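Local structure of 3-dehydroshikimate dehydratase (Pseudomonas putida, 5HMQ) at residues D88-L93 with R129-G134; D187-V192 with L230-R235; G259-L264 with T382-Q387; L266-R271 with F287-A292. The protein catalyses the metal-dependent dehydration of 3-dehydroshikimate to protocatechuate (3,4-dihydroxybenzoate), an intermediate of quinate and shikimate breakdown, and works as a homodimer. All coordinates share one frame; numbering follows the deposited sequence.

Interaction 1: D88-L93 with R129-G134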
loop_
_atom_site.group_PDB
_atom_site.type_symbol
_atom_site.label_atom_id
_atom_site.label_comp_id
_atom_site.label_asym_id
_atom_site.label_seq_id
_atom_site.Cartn_x
_atom_site.Cartn_y
_atom_site.Cartn_z
ATOM N N ASP C 88 -16.197 -15.771 -30.494
ATOM C CA ASP C 88 -17.469 -16.012 -29.815
ATOM C C ASP C 88 -17.570 -15.197 -28.535
ATOM O O ASP C 88 -18.620 -14.615 -28.236
ATOM C CB ASP C 88 -17.644 -17.500 -29.503
ATOM C CG ASP C 88 -17.769 -18.356 -30.749
ATOM O OD1 ASP C 88 -18.167 -17.826 -31.809
ATOM O OD2 ASP C 88 -17.479 -19.568 -30.665
ATOM N N LEU C 89 -16.483 -15.145 -27.766
ATOM C CA LEU C 89 -16.494 -14.429 -26.498
ATOM C C LEU C 89 -16.680 -12.930 -26.713
ATOM O O LEU C 89 -17.420 -12.276 -25.970
ATOM C CB LEU C 89 -15.196 -14.718 -25.744
ATOM C CG LEU C 89 -15.019 -14.199 -24.322
ATOM C CD1 LEU C 89 -16.100 -14.775 -23.443
ATOM C CD2 LEU C 89 -13.649 -14.595 -23.801
HETATM N N MSE C 90 -16.029 -12.377 -27.731
HETATM C CA MSE C 90 -16.095 -10.948 -28.017
HETATM C C MSE C 90 -17.495 -10.498 -28.415
HETATM O O MSE C 90 -17.940 -9.418 -28.030
HETATM C CB MSE C 90 -15.104 -10.590 -29.123
HETATM C CG MSE C 90 -13.661 -10.792 -28.724
HETATM SE SE MSE C 90 -12.499 -10.979 -30.265
HETATM C CE MSE C 90 -12.746 -9.204 -31.037
ATOM N N GLN C 91 -18.189 -11.330 -29.192
ATOM C CA GLN C 91 -19.547 -10.983 -29.595
ATOM C C GLN C 91 -20.511 -11.019 -28.416
ATOM O O GLN C 91 -21.491 -10.267 -28.399
ATOM C CB GLN C 91 -20.009 -11.894 -30.728
ATOM C CG GLN C 91 -19.472 -11.441 -32.078
ATOM C CD GLN C 91 -19.761 -12.413 -33.203
ATOM O OE1 GLN C 91 -20.086 -13.575 -32.969
ATOM N NE2 GLN C 91 -19.639 -11.936 -34.438
ATOM N N GLU C 92 -20.251 -11.859 -27.412
ATOM C CA GLU C 92 -21.058 -11.776 -26.198
ATOM C C GLU C 92 -20.683 -10.565 -25.354
ATOM O O GLU C 92 -21.534 -10.027 -24.635
ATOM C CB GLU C 92 -20.917 -13.052 -25.374
ATOM C CG GLU C 92 -21.374 -14.312 -26.080
ATOM C CD GLU C 92 -22.883 -14.460 -26.021
ATOM O OE1 GLU C 92 -23.511 -13.796 -25.159
ATOM O OE2 GLU C 92 -23.442 -15.245 -26.815
ATOM N N LEU C 93 -19.430 -10.117 -25.431
ATOM C CA LEU C 93 -19.013 -8.908 -24.733
ATOM C C LEU C 93 -19.466 -7.635 -25.432
ATOM O O LEU C 93 -19.597 -6.599 -24.774
ATOM C CB LEU C 93 -17.491 -8.890 -24.580
ATOM C CG LEU C 93 -16.889 -9.908 -23.612
ATOM C CD1 LEU C 93 -15.373 -9.899 -23.713
ATOM C CD2 LEU C 93 -17.335 -9.613 -22.191
ATOM N N ARG C 129 -16.213 -12.572 -39.566
ATOM C CA ARG C 129 -17.164 -12.457 -38.471
ATOM C C ARG C 129 -17.450 -11.014 -38.077
ATOM O O ARG C 129 -18.182 -10.786 -37.108
ATOM C CB ARG C 129 -16.671 -13.262 -37.268
ATOM C CG ARG C 129 -16.636 -14.752 -37.572
ATOM C CD ARG C 129 -16.377 -15.583 -36.343
ATOM N NE ARG C 129 -17.383 -15.362 -35.314
ATOM C CZ ARG C 129 -17.488 -16.099 -34.214
ATOM N NH1 ARG C 129 -16.654 -17.110 -34.015
ATOM N NH2 ARG C 129 -18.425 -15.827 -33.315
ATOM N N GLY C 130 -16.891 -10.043 -38.795
ATOM C CA GLY C 130 -17.106 -8.647 -38.466
ATOM C C GLY C 130 -16.265 -8.136 -37.323
ATOM O O GLY C 130 -16.698 -7.235 -36.598
ATOM N N LEU C 131 -15.070 -8.688 -37.142
ATOM C CA LEU C 131 -14.178 -8.344 -36.046
ATOM C C LEU C 131 -12.834 -7.890 -36.604
ATOM O O LEU C 131 -12.566 -7.980 -37.805
ATOM C CB LEU C 131 -14.010 -9.529 -35.087
ATOM C CG LEU C 131 -15.340 -10.114 -34.595
ATOM C CD1 LEU C 131 -15.123 -11.382 -33.785
ATOM C CD2 LEU C 131 -16.132 -9.090 -33.793
ATOM N N ARG C 132 -11.984 -7.392 -35.708
ATOM C CA ARG C 132 -10.717 -6.780 -36.078
ATOM C C ARG C 132 -9.581 -7.365 -35.249
ATOM O O ARG C 132 -9.753 -7.695 -34.072
ATOM C CB ARG C 132 -10.816 -5.265 -35.879
ATOM C CG ARG C 132 -11.835 -4.608 -36.806
ATOM C CD ARG C 132 -12.285 -3.245 -36.297
ATOM N NE ARG C 132 -11.202 -2.302 -36.054
ATOM C CZ ARG C 132 -11.166 -1.482 -35.008
ATOM N NH1 ARG C 132 -12.145 -1.508 -34.112
ATOM N NH2 ARG C 132 -10.155 -0.643 -34.854
ATOM N N ILE C 133 -8.411 -7.479 -35.874
ATOM C CA ILE C 133 -7.198 -7.959 -35.222
ATOM C C ILE C 133 -6.248 -6.783 -35.053
ATOM O O ILE C 133 -5.931 -6.088 -36.026
ATOM C CB ILE C 133 -6.521 -9.087 -36.022
ATOM C CG1 ILE C 133 -7.471 -10.266 -36.227
ATOM C CG2 ILE C 133 -5.258 -9.555 -35.315
ATOM C CD1 ILE C 133 -7.856 -10.972 -34.957
ATOM N N GLY C 134 -5.800 -6.558 -33.821
ATOM C CA GLY C 134 -4.748 -5.594 -33.561
ATOM C C GLY C 134 -3.465 -6.282 -33.141
ATOM O O GLY C 134 -3.433 -6.966 -32.115
#
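R129 turns the edge of its guanidinium to helix 76-93, end-on to the carboxylate of D88. Both terminal nitrogens settle on one oxygen: NH2 lies 2.5 Å from D88 OD1 and NH1 lies 2.8 Å from the same D88 OD1. The oxygen sits close to the guanidinium plane, while the carboxylate plane is turned 52° from it. NH2 reaches OD1 along its anti lone pair, while NH1 comes from above the carboxylate plane. NH2 also donates to Q91 OE1 at 2.8 Å, with an angle of 155° at the hydrogen, meeting that oxygen from above the amide plane. A bend at chi3 (58°) turns the end of R129 back to the helix; Q91, extended beyond CG, rises to meet it.

Beside these polar groups, the methyl CE of selenomethionine M90 packs 4.2 Å from L131 CD1, in the layer between helix and barrel strands, where M90 also touches V98 of strand 97-101. The chain gets there through G130, whose positive phi closes a Schellman motif after helix 112-128 and leads into strand 132-136 of the TIM barrel.

R129 NH1 has a second acidic partner in E84, one helical turn before D88. The arginine charge lies between these two carboxylates and would be expected to offset their repulsion and keep both ionised.

Interaction 2: D187-V192 with L230-R235; sequences DKIFFV and LATGYR
Here the loop between helix 222-231 and strand 238-240 plugs a tyrosine against strand 189-194 of the TIM barrel, in the connection that leads into the eighth strand. The ring of Y234 carries most of the contact. I189 places its CG2 methyl over one face, 4.0 Å from the ring centroid and 21° off the normal, a CH-pi contact shifted toward the CD1-CE1 rim. The backbone O of I189 comes up to that same rim, 3.0 Å from Y234 CE1. V192 approaches obliquely, its CG2 3.5 Å from Y234 CE2, so the two residues pointing to this side of the strand both touch the ring. At the tip, Y234 OH passes 3.4 Å from F191 CA and forms its hydrogen bond with the backbone O of P237, further along its own loop.

CG of Y234 stands anti to the backbone N (chi1 175°), which sends the ring out toward the strand. Behind it, T232 OG1 accepts from Y234 N in an ST turn and is also hydrogen-bonded to I229 O; I189 CD1 brushes this hydroxyl. G233 leaves the helix with positive phi (96°), and its N still bonds L230 O.

Of the two phenylalanines pointing away from Y234, F191 brings its side chain about 4 Å from that of the metal ligand Q193, while F190 meets R132 in a cation-pi contact. On the loop side, R235 bends back so that NH1 bonds both L230 O, in the carbonyl plane at 3.1 Å, and Y234 O at 2.7 Å.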
loop_
_atom_site.group_PDB
_atom_site.type_symbol
_atom_site.label_atom_id
_atom_site.label_comp_id
_atom_site.label_asym_id
_atom_site.label_seq_id
_atom_site.Cartn_x
_atom_site.Cartn_y
_atom_site.Cartn_z
ATOM N N ASP C 187 -5.460 5.080 -40.303
ATOM C CA ASP C 187 -6.511 4.079 -40.183
ATOM C C ASP C 187 -5.975 2.661 -40.008
ATOM O O ASP C 187 -6.763 1.754 -39.718
ATOM C CB ASP C 187 -7.430 4.131 -41.408
ATOM C CG ASP C 187 -6.721 3.734 -42.689
ATOM O OD1 ASP C 187 -5.485 3.892 -42.766
ATOM O OD2 ASP C 187 -7.397 3.250 -43.620
ATOM N N LYS C 188 -4.670 2.447 -40.167
ATOM C CA LYS C 188 -4.076 1.140 -39.911
ATOM C C LYS C 188 -3.598 0.977 -38.472
ATOM O O LYS C 188 -3.172 -0.120 -38.097
ATOM C CB LYS C 188 -2.915 0.879 -40.878
ATOM C CG LYS C 188 -3.333 0.819 -42.343
ATOM C CD LYS C 188 -4.551 -0.082 -42.559
ATOM C CE LYS C 188 -4.250 -1.541 -42.236
ATOM N NZ LYS C 188 -5.457 -2.401 -42.355
ATOM N N ILE C 189 -3.644 2.036 -37.671
ATOM C CA ILE C 189 -3.389 1.947 -36.240
ATOM C C ILE C 189 -4.731 1.732 -35.553
ATOM O O ILE C 189 -5.633 2.569 -35.668
ATOM C CB ILE C 189 -2.693 3.213 -35.716
ATOM C CG1 ILE C 189 -1.353 3.420 -36.422
ATOM C CG2 ILE C 189 -2.498 3.135 -34.213
ATOM C CD1 ILE C 189 -0.719 4.771 -36.145
ATOM N N PHE C 190 -4.876 0.604 -34.858
ATOM C CA PHE C 190 -6.151 0.252 -34.247
ATOM C C PHE C 190 -6.254 0.614 -32.772
ATOM O O PHE C 190 -7.373 0.779 -32.274
ATOM C CB PHE C 190 -6.427 -1.249 -34.403
ATOM C CG PHE C 190 -6.864 -1.652 -35.784
ATOM C CD1 PHE C 190 -6.958 -0.715 -36.803
ATOM C CD2 PHE C 190 -7.202 -2.969 -36.057
ATOM C CE1 PHE C 190 -7.367 -1.088 -38.072
ATOM C CE2 PHE C 190 -7.616 -3.347 -37.325
ATOM C CZ PHE C 190 -7.696 -2.407 -38.334
ATOM N N PHE C 191 -5.136 0.754 -32.066
ATOM C CA PHE C 191 -5.205 0.931 -30.622
ATOM C C PHE C 191 -3.859 1.425 -30.116
ATOM O O PHE C 191 -2.810 1.061 -30.655
ATOM C CB PHE C 191 -5.584 -0.381 -29.924
ATOM C CG PHE C 191 -6.349 -0.192 -28.649
ATOM C CD1 PHE C 191 -7.722 -0.012 -28.674
ATOM C CD2 PHE C 191 -5.699 -0.188 -27.428
ATOM C CE1 PHE C 191 -8.433 0.160 -27.504
ATOM C CE2 PHE C 191 -6.403 -0.017 -26.255
ATOM C CZ PHE C 191 -7.772 0.162 -26.292
ATOM N N VAL C 192 -3.900 2.246 -29.070
ATOM C CA VAL C 192 -2.700 2.814 -28.464
ATOM C C VAL C 192 -2.775 2.589 -26.961
ATOM O O VAL C 192 -3.742 3.012 -26.315
ATOM C CB VAL C 192 -2.544 4.312 -28.778
ATOM C CG1 VAL C 192 -1.374 4.901 -27.994
ATOM C CG2 VAL C 192 -2.350 4.529 -30.270
ATOM N N LEU C 230 -0.430 10.880 -33.414
ATOM C CA LEU C 230 -1.459 11.831 -33.818
ATOM C C LEU C 230 -1.155 12.484 -35.160
ATOM O O LEU C 230 -2.084 12.931 -35.842
ATOM C CB LEU C 230 -1.645 12.904 -32.743
ATOM C CG LEU C 230 -2.092 12.409 -31.365
ATOM C CD1 LEU C 230 -2.103 13.546 -30.355
ATOM C CD2 LEU C 230 -3.457 11.754 -31.450
ATOM N N ALA C 231 0.118 12.543 -35.558
ATOM C CA ALA C 231 0.461 13.094 -36.863
ATOM C C ALA C 231 -0.099 12.257 -38.006
ATOM O O ALA C 231 -0.285 12.782 -39.108
ATOM C CB ALA C 231 1.980 13.217 -37.002
ATOM N N THR C 232 -0.370 10.971 -37.769
ATOM C CA THR C 232 -0.933 10.109 -38.803
ATOM C C THR C 232 -2.406 10.385 -39.065
ATOM O O THR C 232 -2.945 9.876 -40.055
ATOM C CB THR C 232 -0.777 8.637 -38.413
ATOM O OG1 THR C 232 -1.720 8.314 -37.382
ATOM C CG2 THR C 232 0.618 8.367 -37.896
ATOM N N GLY C 233 -3.066 11.164 -38.211
ATOM C CA GLY C 233 -4.499 11.343 -38.273
ATOM C C GLY C 233 -5.280 10.436 -37.347
ATOM O O GLY C 233 -6.499 10.613 -37.217
ATOM N N TYR C 234 -4.617 9.467 -36.714
ATOM C CA TYR C 234 -5.277 8.556 -35.784
ATOM C C TYR C 234 -6.007 9.321 -34.688
ATOM O O TYR C 234 -5.426 10.172 -34.008
ATOM C CB TYR C 234 -4.244 7.600 -35.177
ATOM C CG TYR C 234 -4.788 6.672 -34.110
ATOM C CD1 TYR C 234 -5.435 5.491 -34.450
ATOM C CD2 TYR C 234 -4.615 6.955 -32.762
ATOM C CE1 TYR C 234 -5.925 4.636 -33.474
ATOM C CE2 TYR C 234 -5.101 6.105 -31.781
ATOM C CZ TYR C 234 -5.753 4.947 -32.144
ATOM O OH TYR C 234 -6.235 4.098 -31.173
ATOM N N ARG C 235 -7.296 9.014 -34.527
ATOM C CA ARG C 235 -8.107 9.582 -33.456
ATOM C C ARG C 235 -8.847 8.495 -32.687
ATOM O O ARG C 235 -9.870 8.774 -32.054
ATOM C CB ARG C 235 -9.093 10.617 -34.006
ATOM C CG ARG C 235 -8.429 11.778 -34.736
ATOM C CD ARG C 235 -7.604 12.628 -33.780
ATOM N NE ARG C 235 -6.978 13.768 -34.444
ATOM C CZ ARG C 235 -5.766 13.745 -34.992
ATOM N NH1 ARG C 235 -5.037 12.639 -34.958
ATOM N NH2 ARG C 235 -5.279 14.834 -35.572
#

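Interaction 3: G259-L264 with T382-Q387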
loop_
_atom_site.group_PDB
_atom_site.type_symbol
_atom_site.label_atom_id
_atom_site.label_comp_id
_atom_site.label_asym_id
_atom_site.label_seq_id
_atom_site.Cartn_x
_atom_site.Cartn_y
_atom_site.Cartn_z
ATOM N N GLY C 259 -5.254 7.307 -13.253
ATOM C CA GLY C 259 -5.129 6.963 -14.660
ATOM C C GLY C 259 -5.729 8.014 -15.574
ATOM O O GLY C 259 -5.089 8.469 -16.525
ATOM N N LEU C 260 -6.971 8.417 -15.293
ATOM C CA LEU C 260 -7.610 9.447 -16.103
ATOM C C LEU C 260 -6.836 10.756 -16.016
ATOM O O LEU C 260 -6.617 11.426 -17.033
ATOM C CB LEU C 260 -9.062 9.635 -15.655
ATOM C CG LEU C 260 -10.068 10.304 -16.600
ATOM C CD1 LEU C 260 -9.894 11.817 -16.668
ATOM C CD2 LEU C 260 -9.989 9.690 -17.990
ATOM N N ARG C 261 -6.419 11.135 -14.805
ATOM C CA ARG C 261 -5.605 12.334 -14.635
ATOM C C ARG C 261 -4.330 12.264 -15.468
ATOM O O ARG C 261 -3.926 13.259 -16.080
ATOM C CB ARG C 261 -5.277 12.534 -13.154
ATOM C CG ARG C 261 -4.350 13.707 -12.866
ATOM C CD ARG C 261 -4.116 13.873 -11.369
ATOM N NE ARG C 261 -5.268 14.469 -10.698
ATOM C CZ ARG C 261 -5.396 14.569 -9.379
ATOM N NH1 ARG C 261 -4.443 14.107 -8.581
ATOM N NH2 ARG C 261 -6.479 15.129 -8.858
ATOM N N SER C 262 -3.685 11.095 -15.512
ATOM C CA SER C 262 -2.454 10.964 -16.285
ATOM C C SER C 262 -2.706 11.107 -17.782
ATOM O O SER C 262 -1.845 11.621 -18.506
ATOM C CB SER C 262 -1.783 9.622 -15.989
ATOM O OG SER C 262 -2.424 8.563 -16.679
ATOM N N LEU C 263 -3.872 10.666 -18.261
ATOM C CA LEU C 263 -4.200 10.840 -19.673
ATOM C C LEU C 263 -4.465 12.303 -20.001
ATOM O O LEU C 263 -4.082 12.783 -21.074
ATOM C CB LEU C 263 -5.402 9.973 -20.050
ATOM C CG LEU C 263 -5.104 8.485 -20.250
ATOM C CD1 LEU C 263 -6.362 7.722 -20.635
ATOM C CD2 LEU C 263 -4.018 8.302 -21.301
ATOM N N LEU C 264 -5.142 13.019 -19.101
ATOM C CA LEU C 264 -5.341 14.452 -19.293
ATOM C C LEU C 264 -4.004 15.181 -19.355
ATOM O O LEU C 264 -3.786 16.036 -20.221
ATOM C CB LEU C 264 -6.212 15.014 -18.169
ATOM C CG LEU C 264 -7.627 14.436 -18.068
ATOM C CD1 LEU C 264 -8.402 15.109 -16.947
ATOM C CD2 LEU C 264 -8.373 14.534 -19.395
ATOM N N THR C 382 -8.573 22.520 -10.554
ATOM C CA THR C 382 -9.912 21.979 -10.766
ATOM C C THR C 382 -9.995 21.206 -12.079
ATOM O O THR C 382 -10.650 20.159 -12.147
ATOM C CB THR C 382 -10.943 23.108 -10.736
ATOM O OG1 THR C 382 -10.852 23.807 -9.487
ATOM C CG2 THR C 382 -12.351 22.554 -10.906
ATOM N N ALA C 383 -9.342 21.707 -13.132
ATOM C CA ALA C 383 -9.381 21.021 -14.421
ATOM C C ALA C 383 -8.770 19.630 -14.333
ATOM O O ALA C 383 -9.235 18.704 -15.009
ATOM C CB ALA C 383 -8.662 21.850 -15.485
ATOM N N PHE C 384 -7.735 19.458 -13.512
ATOM C CA PHE C 384 -7.160 18.145 -13.264
ATOM C C PHE C 384 -7.839 17.435 -12.101
ATOM O O PHE C 384 -7.291 16.463 -11.570
ATOM C CB PHE C 384 -5.655 18.258 -13.024
ATOM C CG PHE C 384 -4.861 18.469 -14.281
ATOM C CD1 PHE C 384 -4.618 17.412 -15.143
ATOM C CD2 PHE C 384 -4.358 19.718 -14.602
ATOM C CE1 PHE C 384 -3.889 17.598 -16.304
ATOM C CE2 PHE C 384 -3.626 19.910 -15.759
ATOM C CZ PHE C 384 -3.392 18.849 -16.612
ATOM N N ARG C 385 -9.017 17.917 -11.697
ATOM C CA ARG C 385 -9.904 17.220 -10.769
ATOM C C ARG C 385 -9.300 17.095 -9.372
ATOM O O ARG C 385 -9.496 16.093 -8.685
ATOM C CB ARG C 385 -10.304 15.853 -11.323
ATOM C CG ARG C 385 -10.956 15.968 -12.684
ATOM C CD ARG C 385 -10.997 14.652 -13.423
ATOM N NE ARG C 385 -11.538 14.839 -14.766
ATOM C CZ ARG C 385 -12.670 14.298 -15.201
ATOM N NH1 ARG C 385 -13.393 13.532 -14.395
ATOM N NH2 ARG C 385 -13.081 14.528 -16.441
ATOM N N GLY C 386 -8.568 18.117 -8.947
ATOM C CA GLY C 386 -8.256 18.239 -7.543
ATOM C C GLY C 386 -9.456 18.778 -6.800
ATOM O O GLY C 386 -10.415 19.262 -7.396
ATOM N N GLN C 387 -9.411 18.686 -5.475
ATOM C CA GLN C 387 -10.537 19.153 -4.684
ATOM C C GLN C 387 -10.259 20.560 -4.186
ATOM O O GLN C 387 -9.401 20.737 -3.308
ATOM C CB GLN C 387 -10.810 18.220 -3.507
ATOM C CG GLN C 387 -11.989 18.679 -2.660
ATOM C CD GLN C 387 -12.328 17.717 -1.539
ATOM O OE1 GLN C 387 -11.530 16.852 -1.185
ATOM N NE2 GLN C 387 -13.518 17.870 -0.970
#
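R261 leaves helix 252-276, the last helix of the TIM-barrel domain, and reaches across to the end of helix 374-383 in the dioxygenase-like domain. From CB the chain runs out with CG anti to the backbone N (chi1 176°), CG lying 4.4 Å from F384 CD1. It stays straight to CD, then turns at chi3 (-76°), which swings NE and NH2 onto the partner backbone. NE donates to F384 O at 3.0 Å, nearly along the C=O axis. NH2 donates to the same F384 O at 3.1 Å, making a side-on grip on one oxygen, and adds a weak bond to R385 O.

The target is a Schellman motif. R385, with positive phi, is its C-prime residue, and the turn offers F384 O and R385 O to the arginine. Placed at a helix C-terminus, the positive charge would be expected to suit the negative end of the dipole.

Alongside, F384 sets its ring edge against the helix, CE1 3.9 Å from L264 CB, and its ring meets F287 edge-to-face. Helix 455-465 covers another side, touching both R261 and F384. The extended chain of R385 lies across two leucines of successive turns: L264 CD1 comes within 3.8 Å of R385 NE, and L260 CD1 sits over one guanidinium face, 3.9 Å above the plane and displaced toward the rim.

Interaction 4: L266-R271 with F287-A292; sequences LEEQTR and FSPPPA
The linker that leads out of the TIM-barrel domain folds back along its last helix, 252-276, and is held there mainly through its backbone. F287 N donates to E267 OE1 at 2.8 Å, a straight bond (164° at the hydrogen) that uses the anti lone pair of the carboxylate. E267 reaches it with CG anti to the carbonyl carbon (chi1 -74°) and the chain extended beyond; its other oxygen, OE2, is bridged to R5. The neighbouring carbonyl, F287 O, lies against the helix backbone, 3.5 Å from E268 CA in a CA-H...O contact.

From there the segment runs on without regular structure through three consecutive prolines toward strand 295-304, the first strand in sequence of the mixed sheet in the dioxygenase-like half. The extended side chain of E268 crosses P289 obliquely, OE2 coming 3.2 Å from P289 CG. That same oxygen is salt-bridged to R380 of helix 374-383, and R380 NE also donates to P290 O, so one arginine ties both the helix and the linker to the second domain.

A turn on from E267, R271 bends at chi3 (57°) and brings NE 3.6 Å from S288 CB. Its NH1 is paired with E275, one turn further along the helix. NE is buried here without a hydrogen-bond partner in the model; F287 O, near the edge of the guanidinium, stays 3.8 Å from R271 NE.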
loop_
_atom_site.group_PDB
_atom_site.type_symbol
_atom_site.label_atom_id
_atom_site.label_comp_id
_atom_site.label_asym_id
_atom_site.label_seq_id
_atom_site.Cartn_x
_atom_site.Cartn_y
_atom_site.Cartn_z
ATOM N N LEU C 266 -1.091 13.819 -20.098
ATOM C CA LEU C 266 -0.418 13.380 -21.317
ATOM C C LEU C 266 -0.911 14.148 -22.535
ATOM O O LEU C 266 -0.115 14.529 -23.402
ATOM C CB LEU C 266 -0.629 11.881 -21.519
ATOM C CG LEU C 266 -0.230 11.330 -22.889
ATOM C CD1 LEU C 266 1.253 11.531 -23.155
ATOM C CD2 LEU C 266 -0.606 9.864 -23.014
ATOM N N GLU C 267 -2.223 14.376 -22.625
ATOM C CA GLU C 267 -2.772 15.082 -23.777
ATOM C C GLU C 267 -2.242 16.509 -23.862
ATOM O O GLU C 267 -1.875 16.975 -24.947
ATOM C CB GLU C 267 -4.299 15.084 -23.713
ATOM C CG GLU C 267 -4.934 13.744 -24.035
ATOM C CD GLU C 267 -6.446 13.797 -24.007
ATOM O OE1 GLU C 267 -7.002 14.916 -23.977
ATOM O OE2 GLU C 267 -7.078 12.720 -24.018
ATOM N N GLU C 268 -2.192 17.216 -22.730
ATOM C CA GLU C 268 -1.692 18.585 -22.736
ATOM C C GLU C 268 -0.218 18.624 -23.124
ATOM O O GLU C 268 0.196 19.424 -23.972
ATOM C CB GLU C 268 -1.906 19.227 -21.365
ATOM C CG GLU C 268 -1.113 20.509 -21.191
ATOM C CD GLU C 268 -1.167 21.021 -19.759
ATOM O OE1 GLU C 268 -0.674 20.316 -18.862
ATOM O OE2 GLU C 268 -1.718 22.106 -19.535
ATOM N N GLN C 269 0.590 17.756 -22.511
ATOM C CA GLN C 269 2.009 17.711 -22.842
ATOM C C GLN C 269 2.225 17.273 -24.277
ATOM O O GLN C 269 3.168 17.735 -24.931
ATOM C CB GLN C 269 2.756 16.770 -21.892
ATOM C CG GLN C 269 2.733 17.210 -20.450
ATOM C CD GLN C 269 3.294 18.604 -20.276
ATOM O OE1 GLN C 269 2.590 19.523 -19.858
ATOM N NE2 GLN C 269 4.568 18.771 -20.603
ATOM N N THR C 270 1.367 16.396 -24.790
ATOM C CA THR C 270 1.502 16.033 -26.191
ATOM C C THR C 270 1.120 17.208 -27.081
ATOM O O THR C 270 1.861 17.541 -28.012
ATOM C CB THR C 270 0.649 14.802 -26.503
ATOM O OG1 THR C 270 1.065 13.706 -25.677
ATOM C CG2 THR C 270 0.794 14.404 -27.957
ATOM N N ARG C 271 0.055 17.935 -26.721
ATOM C CA ARG C 271 -0.344 19.098 -27.511
ATOM C C ARG C 271 0.780 20.121 -27.576
ATOM O O ARG C 271 1.121 20.617 -28.656
ATOM C CB ARG C 271 -1.605 19.742 -26.932
ATOM C CG ARG C 271 -1.979 21.046 -27.640
ATOM C CD ARG C 271 -3.275 21.652 -27.124
ATOM N NE ARG C 271 -3.230 21.907 -25.687
ATOM C CZ ARG C 271 -2.563 22.914 -25.130
ATOM N NH1 ARG C 271 -1.878 23.763 -25.884
ATOM N NH2 ARG C 271 -2.577 23.072 -23.814
ATOM N N PHE C 287 -6.800 17.653 -24.319
ATOM C CA PHE C 287 -7.069 18.445 -23.122
ATOM C C PHE C 287 -6.177 19.680 -23.079
ATOM O O PHE C 287 -4.957 19.588 -23.244
ATOM C CB PHE C 287 -6.845 17.577 -21.880
ATOM C CG PHE C 287 -7.432 18.140 -20.612
ATOM C CD1 PHE C 287 -8.794 18.371 -20.501
ATOM C CD2 PHE C 287 -6.623 18.410 -19.518
ATOM C CE1 PHE C 287 -9.336 18.876 -19.330
ATOM C CE2 PHE C 287 -7.158 18.916 -18.345
ATOM C CZ PHE C 287 -8.517 19.149 -18.252
ATOM N N SER C 288 -6.794 20.843 -22.883
ATOM C CA SER C 288 -6.095 22.128 -22.892
ATOM C C SER C 288 -6.527 22.927 -21.670
ATOM O O SER C 288 -7.330 23.864 -21.774
ATOM C CB SER C 288 -6.354 22.896 -24.191
ATOM O OG SER C 288 -7.741 23.044 -24.437
ATOM N N PRO C 289 -6.017 22.579 -20.492
ATOM C CA PRO C 289 -6.402 23.293 -19.273
ATOM C C PRO C 289 -5.650 24.607 -19.162
ATOM O O PRO C 289 -4.727 24.866 -19.949
ATOM C CB PRO C 289 -5.995 22.314 -18.163
ATOM C CG PRO C 289 -4.799 21.629 -18.725
ATOM C CD PRO C 289 -5.033 21.517 -20.218
ATOM N N PRO C 290 -6.020 25.470 -18.218
ATOM C CA PRO C 290 -5.260 26.708 -18.007
ATOM C C PRO C 290 -3.816 26.404 -17.655
ATOM O O PRO C 290 -3.541 25.479 -16.875
ATOM C CB PRO C 290 -5.985 27.378 -16.831
ATOM C CG PRO C 290 -7.347 26.782 -16.824
ATOM C CD PRO C 290 -7.193 25.384 -17.328
ATOM N N PRO C 291 -2.864 27.137 -18.234
ATOM C CA PRO C 291 -1.464 26.969 -17.830
ATOM C C PRO C 291 -1.284 27.259 -16.348
ATOM O O PRO C 291 -2.034 28.033 -15.747
ATOM C CB PRO C 291 -0.718 27.994 -18.694
ATOM C CG PRO C 291 -1.612 28.213 -19.872
ATOM C CD PRO C 291 -3.009 28.105 -19.334
ATOM N N ALA C 292 -0.284 26.614 -15.758
ATOM C CA ALA C 292 -0.018 26.800 -14.341
ATOM C C ALA C 292 0.430 28.230 -14.064
ATOM O O ALA C 292 1.097 28.868 -14.882
ATOM C CB ALA C 292 1.051 25.821 -13.862
#

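Overall arrangement
From the N terminus, interaction 1 closes the first loop, joining helix 76-93 to the start of strand 132-136. Interaction 2 follows in series and closes a later loop of the same barrel sheet; the two meet where R132 and I133 pack on F190. Interaction 3 then opens on helix 252-276 and closes the longest loop, bringing the barrel domain up to the dioxygenase-like domain. Interaction 4 is nested inside it, returning the linker to the same helix. Their centres are 11 Å apart; F287 packs on L264 and A383, and P289 on A383 and F384. L230 against T270 connects interaction 2 to interaction 4, helix 222-231 to helix 252-276.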